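Local coordinates for SLT domain-containing protein (Bdellovibrio bacteriovorus HD100, PDB 6TAB) that is a lysozyme-like enzyme of the SLT family that probably cleaves the peptidoglycan of the prey cell and so helps the predator to exit, at residues A[172-177]-A[188-193]; A[178-183]-A[204-209]. All blocks are in the same frame, centred on the assembly; numbering follows the deposited sequence. Where two conformers were deposited one is given.

Both contacts lie in the lysozyme-like SLT domain, and they tie the segment between strand 163-167 and helix 193-211 to itself and to that helix. Following the chain, residues 172-177 lead into the short helix 174-178, and residues 178-183 leave it. Residues 188-193 then turn back onto the start of that helix, and interaction 1 closes this loop. Helix 193-211 follows, and its later part, 204-209, closes the longer loop of interaction 2. The segments alternate, so the two contacts cross rather than nest. Their centres are about 13 Å apart. They meet where Gly177 O packs 3.3 Å from Cys182 SG, itself half of the disulfide to Cys199 of helix 193-211.

Interaction 1: residues A[172-177]-A[188-193]; sequences ISIESG and KDLHDP
Leu190, in the turn before helix 193-211, makes a small apolar contact with Ile172 and Ile174 at the start of helix 174-178, within the lysozyme-like SLT domain. The Leu190 side chain points at the other segment, and its two methyls take different partners. Leu190 CD1 meets the flank of Ile174, 4.0 Å from Ile174 CB. Leu190 CD2 reaches the backbone, 3.7 Å from Ser173 C, and lies 4.2 Å from Ile172 CG2. Leu190 crosses both isoleucine side chains at about a right angle. In Ile174, CG1 stands opposite the backbone N (chi1 -168°), and Ile174 CG1 and CD1 also come within 4.0 Å of the methyl Leu190 CD1. Ser173 holds the N-cap position of helix 174-178 without a side-chain cap. Its OG instead shares a 2.8 Å hydrogen bond with Ser176 OG, which is also hydrogen-bonded to Tyr228 OH. Just after Leu190, Asp192 is the N-cap of helix 193-211, and its OD1 accepts a hydrogen bond from Leu194 N. Leu190 also touches Phe184 and Arg167, while Ile172 rests on Asn196 and Cys199 of helix 193-211. The closest approach across the contact is Leu190 CD2 to the carbonyl oxygen Ile172 O, at 3.3 Å.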
loop_
_atom_site.group_PDB
_atom_site.type_symbol
_atom_site.label_atom_id
_atom_site.label_comp_id
_atom_site.label_asym_id
_atom_site.label_seq_id
_atom_site.Cartn_x
_atom_site.Cartn_y
_atom_site.Cartn_z
ATOM N N ILE A 172 8.036 -5.412 -3.107
ATOM C CA ILE A 172 9.020 -4.810 -2.192
ATOM C C ILE A 172 10.339 -5.553 -2.383
ATOM O O ILE A 172 10.356 -6.738 -2.727
ATOM C CB ILE A 172 8.506 -4.857 -0.734
ATOM C CG1 ILE A 172 7.222 -3.996 -0.606
ATOM C CG2 ILE A 172 9.584 -4.450 0.285
ATOM C CD1 ILE A 172 6.434 -4.204 0.680
ATOM N N SER A 173 11.459 -4.866 -2.157
ATOM C CA SER A 173 12.794 -5.466 -2.228
ATOM C C SER A 173 13.473 -5.493 -0.848
ATOM O O SER A 173 13.123 -4.708 0.049
ATOM C CB SER A 173 13.668 -4.780 -3.287
ATOM O OG SER A 173 13.582 -3.371 -3.226
ATOM N N ILE A 174 14.422 -6.419 -0.675
ATOM C CA ILE A 174 14.900 -6.695 0.677
ATOM C C ILE A 174 15.735 -5.522 1.254
ATOM O O ILE A 174 15.550 -5.200 2.440
ATOM C CB ILE A 174 15.631 -8.039 0.773
ATOM C CG1 ILE A 174 15.870 -8.447 2.224
ATOM C CG2 ILE A 174 16.924 -8.071 -0.035
ATOM C CD1 ILE A 174 16.202 -9.925 2.396
ATOM N N GLU A 175 16.625 -4.887 0.476
ATOM C CA GLU A 175 17.464 -3.797 1.023
ATOM C C GLU A 175 16.558 -2.591 1.348
ATOM O O GLU A 175 16.593 -2.021 2.467
ATOM C CB GLU A 175 18.628 -3.483 0.071
ATOM C CG GLU A 175 19.587 -2.426 0.587
ATOM C CD GLU A 175 20.858 -2.269 -0.228
ATOM O OE1 GLU A 175 20.777 -1.899 -1.402
ATOM O OE2 GLU A 175 21.930 -2.476 0.338
ATOM N N SER A 176 15.790 -2.127 0.359
ATOM C CA SER A 176 14.942 -0.946 0.579
ATOM C C SER A 176 13.913 -1.206 1.685
ATOM O O SER A 176 13.687 -0.343 2.560
ATOM C CB SER A 176 14.298 -0.457 -0.706
ATOM O OG SER A 176 13.380 -1.415 -1.202
ATOM N N GLY A 177 13.307 -2.393 1.706
ATOM C CA GLY A 177 12.303 -2.730 2.735
ATOM C C GLY A 177 12.880 -2.748 4.148
ATOM O O GLY A 177 12.282 -2.297 5.117
ATOM N N LYS A 188 13.022 -15.437 1.144
ATOM C CA LYS A 188 11.758 -16.202 1.268
ATOM C C LYS A 188 10.693 -15.427 2.068
ATOM O O LYS A 188 9.486 -15.529 1.806
ATOM C CB LYS A 188 12.003 -17.564 1.919
ATOM C CG LYS A 188 10.804 -18.494 1.954
ATOM C CD LYS A 188 11.141 -19.905 2.409
ATOM C CE LYS A 188 9.933 -20.818 2.377
ATOM N NZ LYS A 188 10.253 -22.165 2.898
ATOM N N ASP A 189 11.137 -14.629 3.041
ATOM C CA ASP A 189 10.216 -13.874 3.902
ATOM C C ASP A 189 9.392 -12.832 3.118
ATOM O O ASP A 189 8.263 -12.498 3.541
ATOM C CB ASP A 189 10.967 -13.256 5.087
ATOM C CG ASP A 189 11.514 -14.323 6.033
ATOM O OD1 ASP A 189 10.696 -15.109 6.568
ATOM O OD2 ASP A 189 12.759 -14.406 6.189
ATOM N N LEU A 190 9.927 -12.302 2.006
ATOM C CA LEU A 190 9.165 -11.330 1.187
ATOM C C LEU A 190 8.005 -12.022 0.434
ATOM O O LEU A 190 7.027 -11.339 0.069
ATOM C CB LEU A 190 10.085 -10.539 0.241
ATOM C CG LEU A 190 11.002 -9.497 0.922
ATOM C CD1 LEU A 190 12.320 -10.143 1.368
ATOM C CD2 LEU A 190 11.262 -8.273 0.030
ATOM N N HIS A 191 8.093 -13.353 0.242
ATOM C CA HIS A 191 7.039 -14.128 -0.397
ATOM C C HIS A 191 5.999 -14.632 0.620
ATOM O O HIS A 191 5.023 -15.315 0.234
ATOM C CB HIS A 191 7.677 -15.239 -1.251
ATOM C CG HIS A 191 8.515 -14.741 -2.395
ATOM N ND1 HIS A 191 7.979 -14.163 -3.512
ATOM C CD2 HIS A 191 9.868 -14.651 -2.529
ATOM C CE1 HIS A 191 8.948 -13.784 -4.330
ATOM N NE2 HIS A 191 10.153 -14.083 -3.743
ATOM N N ASP A 192 6.167 -14.324 1.912
ATOM C CA ASP A 192 5.148 -14.537 2.946
ATOM C C ASP A 192 4.172 -13.370 2.853
ATOM O O ASP A 192 4.579 -12.233 3.149
ATOM C CB ASP A 192 5.800 -14.657 4.331
ATOM C CG ASP A 192 4.828 -14.772 5.504
ATOM O OD1 ASP A 192 3.612 -14.433 5.334
ATOM O OD2 ASP A 192 5.307 -15.140 6.629
ATOM N N PRO A 193 2.890 -13.591 2.452
ATOM C CA PRO A 193 1.993 -12.472 2.204
ATOM C C PRO A 193 1.769 -11.586 3.450
ATOM O O PRO A 193 1.589 -10.353 3.315
ATOM C CB PRO A 193 0.707 -13.145 1.695
ATOM C CG PRO A 193 0.753 -14.524 2.264
ATOM C CD PRO A 193 2.220 -14.895 2.255
#

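Interaction 2: residues A[178-183]-A[204-209]; sequences NAYGCG and LDRWVS
Tyr180 and Arg206 form a cation-pi stack where the loop after helix 174-178 meets helix 193-211 at the protein surface. The guanidinium of Arg206 lies flat over one face of the Tyr180 ring, with centres 4.0 Å apart and planes at 24°. Tyr180 CE2 sits under the middle of the guanidinium, 3.5 Å from Arg206 CZ. The Arg206 chain leaves the helix with CG anti to the backbone N and bends at chi3 (-74°), which folds the flat group over the tyrosine.

One hydrogen bond crosses the contact: Trp207 NE1 donates to Tyr180 OH over 2.8 Å, with an N-H...O angle of 158°. The hydroxyl lies near the indole plane, so this bond meets the tryptophan at its edge. Ala179 O lies at the edge of the Arg206 guanidinium, close to its plane, 3.2 Å from Arg206 NH2.

Apolar contact is slighter. Tyr180 CE2 is 4.2 Å from Trp207 CD1, and Arg206 CD covers a face of the indole, so the arginine packs on both aromatic side chains.

Gly181 ends the preceding helical turn in a Schellman motif. The next residue, Cys182, is joined to Cys199 of helix 193-211 by a disulfide. Tyr180 also touches Ile203 of that helix and Tyr228. Leu204, whose CB points away from residues 178-183, is buried against Trp132 and Leu136 of helix 125-144.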
loop_
_atom_site.group_PDB
_atom_site.type_symbol
_atom_site.label_atom_id
_atom_site.label_comp_id
_atom_site.label_asym_id
_atom_site.label_seq_id
_atom_site.Cartn_x
_atom_site.Cartn_y
_atom_site.Cartn_z
ATOM N N ASN A 178 14.051 -3.370 4.302
ATOM C CA ASN A 178 14.629 -3.532 5.638
ATOM C C ASN A 178 15.056 -2.166 6.234
ATOM O O ASN A 178 15.060 -2.028 7.467
ATOM C CB ASN A 178 15.754 -4.577 5.643
ATOM C CG ASN A 178 15.263 -6.010 5.799
ATOM O OD1 ASN A 178 14.077 -6.234 6.109
ATOM N ND2 ASN A 178 16.176 -6.968 5.610
ATOM N N ALA A 179 15.271 -1.133 5.410
ATOM C CA ALA A 179 15.519 0.254 5.908
ATOM C C ALA A 179 14.286 0.855 6.625
ATOM O O ALA A 179 14.396 1.894 7.296
ATOM C CB ALA A 179 15.952 1.126 4.763
ATOM N N TYR A 180 13.096 0.258 6.445
ATOM C CA TYR A 180 11.858 0.682 7.158
ATOM C C TYR A 180 11.608 -0.138 8.442
ATOM O O TYR A 180 10.582 0.035 9.112
ATOM C CB TYR A 180 10.622 0.556 6.260
ATOM C CG TYR A 180 10.596 1.496 5.078
ATOM C CD1 TYR A 180 11.223 1.161 3.894
ATOM C CD2 TYR A 180 9.935 2.722 5.131
ATOM C CE1 TYR A 180 11.222 2.014 2.803
ATOM C CE2 TYR A 180 9.940 3.592 4.046
ATOM C CZ TYR A 180 10.589 3.242 2.867
ATOM O OH TYR A 180 10.629 4.046 1.759
ATOM N N GLY A 181 12.474 -1.111 8.753
ATOM C CA GLY A 181 12.336 -1.923 9.957
ATOM C C GLY A 181 11.503 -3.182 9.754
ATOM O O GLY A 181 11.016 -3.750 10.711
ATOM N N CYS A 182 11.343 -3.611 8.500
ATOM C CA CYS A 182 10.501 -4.743 8.117
ATOM C C CYS A 182 11.062 -6.069 8.656
ATOM O O CYS A 182 10.265 -7.015 8.845
ATOM C CB CYS A 182 10.247 -4.746 6.598
ATOM S SG CYS A 182 9.282 -3.287 6.071
ATOM N N GLY A 183 12.383 -6.154 8.918
ATOM C CA GLY A 183 12.991 -7.335 9.507
ATOM C C GLY A 183 12.809 -8.622 8.687
ATOM O O GLY A 183 12.587 -9.683 9.258
ATOM N N LEU A 204 3.920 3.167 4.141
ATOM C CA LEU A 204 2.863 4.197 4.155
ATOM C C LEU A 204 2.911 5.015 5.464
ATOM O O LEU A 204 2.721 6.251 5.455
ATOM C CB LEU A 204 1.483 3.567 3.948
ATOM C CG LEU A 204 1.225 2.952 2.568
ATOM C CD1 LEU A 204 -0.046 2.113 2.571
ATOM C CD2 LEU A 204 1.108 4.037 1.477
ATOM N N ASP A 205 3.099 4.330 6.601
ATOM C CA ASP A 205 3.127 5.006 7.911
ATOM C C ASP A 205 4.237 6.089 7.952
ATOM O O ASP A 205 4.052 7.164 8.571
ATOM C CB ASP A 205 3.299 4.012 9.070
ATOM C CG ASP A 205 3.145 4.609 10.456
ATOM O OD1 ASP A 205 1.970 4.830 10.862
ATOM O OD2 ASP A 205 4.184 4.825 11.140
ATOM N N ARG A 206 5.360 5.843 7.330
ATOM C CA ARG A 206 6.421 6.824 7.287
ATOM C C ARG A 206 6.069 7.977 6.352
ATOM O O ARG A 206 6.068 9.111 6.786
ATOM C CB ARG A 206 7.745 6.208 6.810
ATOM C CG ARG A 206 8.878 7.255 6.858
ATOM C CD ARG A 206 10.100 7.005 6.048
ATOM N NE ARG A 206 10.922 5.989 6.608
ATOM C CZ ARG A 206 12.063 5.505 6.054
ATOM N NH1 ARG A 206 12.571 5.910 4.866
ATOM N NH2 ARG A 206 12.667 4.544 6.690
ATOM N N TRP A 207 5.761 7.695 5.079
ATOM C CA TRP A 207 5.661 8.791 4.085
ATOM C C TRP A 207 4.331 9.562 4.115
ATOM O O TRP A 207 4.335 10.788 3.901
ATOM C CB TRP A 207 5.992 8.317 2.676
ATOM C CG TRP A 207 7.378 7.783 2.510
ATOM C CD1 TRP A 207 7.707 6.533 2.075
ATOM C CD2 TRP A 207 8.604 8.480 2.716
ATOM N NE1 TRP A 207 9.054 6.408 1.987
ATOM C CE2 TRP A 207 9.646 7.570 2.410
ATOM C CE3 TRP A 207 8.939 9.765 3.145
ATOM C CZ2 TRP A 207 10.990 7.912 2.451
ATOM C CZ3 TRP A 207 10.279 10.094 3.215
ATOM C CH2 TRP A 207 11.287 9.180 2.894
ATOM N N VAL A 208 3.182 8.873 4.255
ATOM C CA VAL A 208 1.911 9.599 4.318
ATOM C C VAL A 208 1.924 10.566 5.520
ATOM O O VAL A 208 1.458 11.708 5.416
ATOM C CB VAL A 208 0.693 8.652 4.281
ATOM C CG1 VAL A 208 -0.634 9.422 4.376
ATOM C CG2 VAL A 208 0.693 7.793 3.010
ATOM N N SER A 209 2.514 10.180 6.706
ATOM C CA SER A 209 2.582 11.012 7.942
ATOM C C SER A 209 3.616 12.150 7.841
ATOM O O SER A 209 3.382 13.255 8.383
ATOM C CB SER A 209 2.830 10.151 9.167
ATOM O OG SER A 209 2.941 10.942 10.341
#